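Local structure of citrate lyase subunit beta-like protein (Mycobacterium tuberculosis H37Rv, 6ARB) at residues L236-R241 with F253-Q258. The protein is a magnesium-binding lyase of the HpcH/HpaI aldolase family that forms a homotrimer and may play a role in fatty acid biosynthesis. Numbering follows the deposited sequence.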
loop_
_atom_site.group_PDB
_atom_site.type_symbol
_atom_site.label_atom_id
_atom_site.label_comp_id
_atom_site.label_asym_id
_atom_site.label_seq_id
_atom_site.Cartn_x
_atom_site.Cartn_y
_atom_site.Cartn_z
ATOM N N LEU A 236 -7.851 -27.833 -6.371
ATOM C CA LEU A 236 -7.336 -28.748 -7.399
ATOM C C LEU A 236 -8.459 -29.328 -8.254
ATOM O O LEU A 236 -8.323 -29.460 -9.468
ATOM C CB LEU A 236 -6.525 -29.889 -6.776
ATOM C CG LEU A 236 -5.140 -29.529 -6.245
ATOM C CD1 LEU A 236 -4.528 -30.731 -5.530
ATOM C CD2 LEU A 236 -4.259 -29.067 -7.396
ATOM N N ALA A 237 -9.565 -29.687 -7.613
ATOM C CA ALA A 237 -10.746 -30.155 -8.336
ATOM C C ALA A 237 -11.179 -29.124 -9.386
ATOM O O ALA A 237 -11.399 -29.452 -10.557
ATOM C CB ALA A 237 -11.886 -30.430 -7.353
ATOM N N TRP A 238 -11.301 -27.872 -8.953
ATOM C CA TRP A 238 -11.652 -26.787 -9.868
ATOM C C TRP A 238 -10.637 -26.581 -11.005
ATOM O O TRP A 238 -11.021 -26.422 -12.163
ATOM C CB TRP A 238 -11.840 -25.476 -9.109
ATOM C CG TRP A 238 -11.933 -24.310 -10.031
ATOM C CD1 TRP A 238 -13.047 -23.864 -10.684
ATOM C CD2 TRP A 238 -10.856 -23.459 -10.441
ATOM N NE1 TRP A 238 -12.731 -22.766 -11.461
ATOM C CE2 TRP A 238 -11.392 -22.505 -11.334
ATOM C CE3 TRP A 238 -9.489 -23.410 -10.141
ATOM C CZ2 TRP A 238 -10.610 -21.503 -11.920
ATOM C CZ3 TRP A 238 -8.711 -22.416 -10.728
ATOM C CH2 TRP A 238 -9.274 -21.479 -11.607
ATOM N N ALA A 239 -9.351 -26.563 -10.666
ATOM C CA ALA A 239 -8.293 -26.420 -11.665
ATOM C C ALA A 239 -8.384 -27.493 -12.760
ATOM O O ALA A 239 -8.272 -27.192 -13.949
ATOM C CB ALA A 239 -6.928 -26.443 -10.994
ATOM N N ARG A 240 -8.601 -28.744 -12.359
ATOM C CA ARG A 240 -8.803 -29.826 -13.321
ATOM C C ARG A 240 -10.012 -29.564 -14.207
ATOM O O ARG A 240 -9.926 -29.687 -15.421
ATOM C CB ARG A 240 -8.980 -31.175 -12.605
ATOM C CG ARG A 240 -7.762 -31.617 -11.818
ATOM C CD ARG A 240 -7.924 -32.992 -11.174
ATOM N NE ARG A 240 -6.755 -33.267 -10.343
ATOM C CZ ARG A 240 -6.737 -33.183 -9.016
ATOM N NH1 ARG A 240 -7.844 -32.874 -8.351
ATOM N NH2 ARG A 240 -5.615 -33.426 -8.351
ATOM N N ARG A 241 -11.136 -29.197 -13.596
ATOM C CA ARG A 241 -12.365 -28.939 -14.345
ATOM C C ARG A 241 -12.184 -27.834 -15.391
ATOM O O ARG A 241 -12.454 -28.032 -16.578
ATOM C CB ARG A 241 -13.533 -28.593 -13.394
ATOM C CG ARG A 241 -14.022 -29.769 -12.530
ATOM C CD ARG A 241 -15.460 -29.580 -12.025
ATOM N NE ARG A 241 -15.672 -28.295 -11.360
ATOM C CZ ARG A 241 -15.290 -28.015 -10.114
ATOM N NH1 ARG A 241 -14.656 -28.929 -9.389
ATOM N NH2 ARG A 241 -15.526 -26.815 -9.599
ATOM N N PHE A 253 -14.551 -17.521 -21.862
ATOM C CA PHE A 253 -15.765 -18.306 -21.726
ATOM C C PHE A 253 -16.263 -18.257 -20.289
ATOM O O PHE A 253 -15.514 -17.915 -19.365
ATOM C CB PHE A 253 -15.567 -19.761 -22.202
ATOM C CG PHE A 253 -14.596 -20.574 -21.365
ATOM C CD1 PHE A 253 -15.048 -21.622 -20.567
ATOM C CD2 PHE A 253 -13.233 -20.314 -21.399
ATOM C CE1 PHE A 253 -14.149 -22.390 -19.803
ATOM C CE2 PHE A 253 -12.344 -21.069 -20.638
ATOM C CZ PHE A 253 -12.812 -22.112 -19.843
ATOM N N ALA A 254 -17.535 -18.595 -20.111
ATOM C CA ALA A 254 -18.125 -18.664 -18.787
ATOM C C ALA A 254 -18.048 -20.094 -18.266
ATOM O O ALA A 254 -18.469 -21.039 -18.930
ATOM C CB ALA A 254 -19.574 -18.173 -18.818
ATOM N N PHE A 255 -17.484 -20.252 -17.078
ATOM C CA PHE A 255 -17.430 -21.565 -16.455
ATOM C C PHE A 255 -17.898 -21.462 -15.017
ATOM O O PHE A 255 -17.296 -20.752 -14.215
ATOM C CB PHE A 255 -16.013 -22.131 -16.502
ATOM C CG PHE A 255 -15.917 -23.548 -16.020
ATOM C CD1 PHE A 255 -16.358 -24.591 -16.817
ATOM C CD2 PHE A 255 -15.377 -23.840 -14.777
ATOM C CE1 PHE A 255 -16.280 -25.902 -16.380
ATOM C CE2 PHE A 255 -15.287 -25.146 -14.342
ATOM C CZ PHE A 255 -15.740 -26.178 -15.150
ATOM N N GLU A 256 -18.979 -22.174 -14.708
ATOM C CA GLU A 256 -19.553 -22.194 -13.368
ATOM C C GLU A 256 -19.792 -20.771 -12.878
ATOM O O GLU A 256 -19.444 -20.414 -11.755
ATOM C CB GLU A 256 -18.655 -22.986 -12.410
ATOM C CG GLU A 256 -18.454 -24.431 -12.872
ATOM C CD GLU A 256 -17.638 -25.273 -11.906
ATOM O OE1 GLU A 256 -17.661 -26.512 -12.043
ATOM O OE2 GLU A 256 -16.969 -24.707 -11.017
ATOM N N GLY A 257 -20.382 -19.961 -13.746
ATOM C CA GLY A 257 -20.786 -18.617 -13.379
ATOM C C GLY A 257 -19.694 -17.560 -13.429
ATOM O O GLY A 257 -19.981 -16.390 -13.204
ATOM N N GLN A 258 -18.459 -17.965 -13.732
ATOM C CA GLN A 258 -17.320 -17.041 -13.753
ATOM C C GLN A 258 -16.792 -16.802 -15.161
ATOM O O GLN A 258 -16.700 -17.729 -15.966
ATOM C CB GLN A 258 -16.168 -17.590 -12.905
ATOM C CG GLN A 258 -16.615 -18.186 -11.585
ATOM C CD GLN A 258 -17.290 -17.166 -10.704
ATOM O OE1 GLN A 258 -16.701 -16.145 -10.361
ATOM N NE2 GLN A 258 -18.540 -17.430 -10.337
HETATM O O HOH W 1 -14.705 -21.149 -12.836
#
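A bend at chi3 (-52°) brings the R241 guanidinium alongside the E256 carboxylate, whose chain runs extended beyond CG (chi2 -177°) to meet it. The two side chains form a side-on, two-pronged salt bridge. R241 NE donates to E256 OE1 at 2.8 Å, met on the syn side but tilted from the carboxylate plane. R241 NH2 donates to the syn lone pair of E256 OE2 at 2.9 Å, and this bond is nearly straight (174°). The guanidinium and carboxylate are nearly coplanar, and the paired bonds probably limit rotation of both groups. W238 CA lies over one guanidinium face, offset toward its rim. R241 CB also touches F255 CZ at 3.7 Å. E256 CG lies over the rim of one F255 ring face. The W238 indole edge comes to 4.0 Å from E256 OE2 through CD1. One water links the segments: it accepts from W238 NE1 (2.9 Å) and donates to F255 O (3.0 Å). F255 to Q258 form a type I' turn, the tight connection of a two-residue beta hairpin. This surface contact thus joins helix 233-246 to the hairpin of strands 253-255 and 258-260. W238 also packs on V264 and M271 of helix 262-276, while F255 packs on V242 and A245 of helix 233-246 and on V260 of strand 258-260.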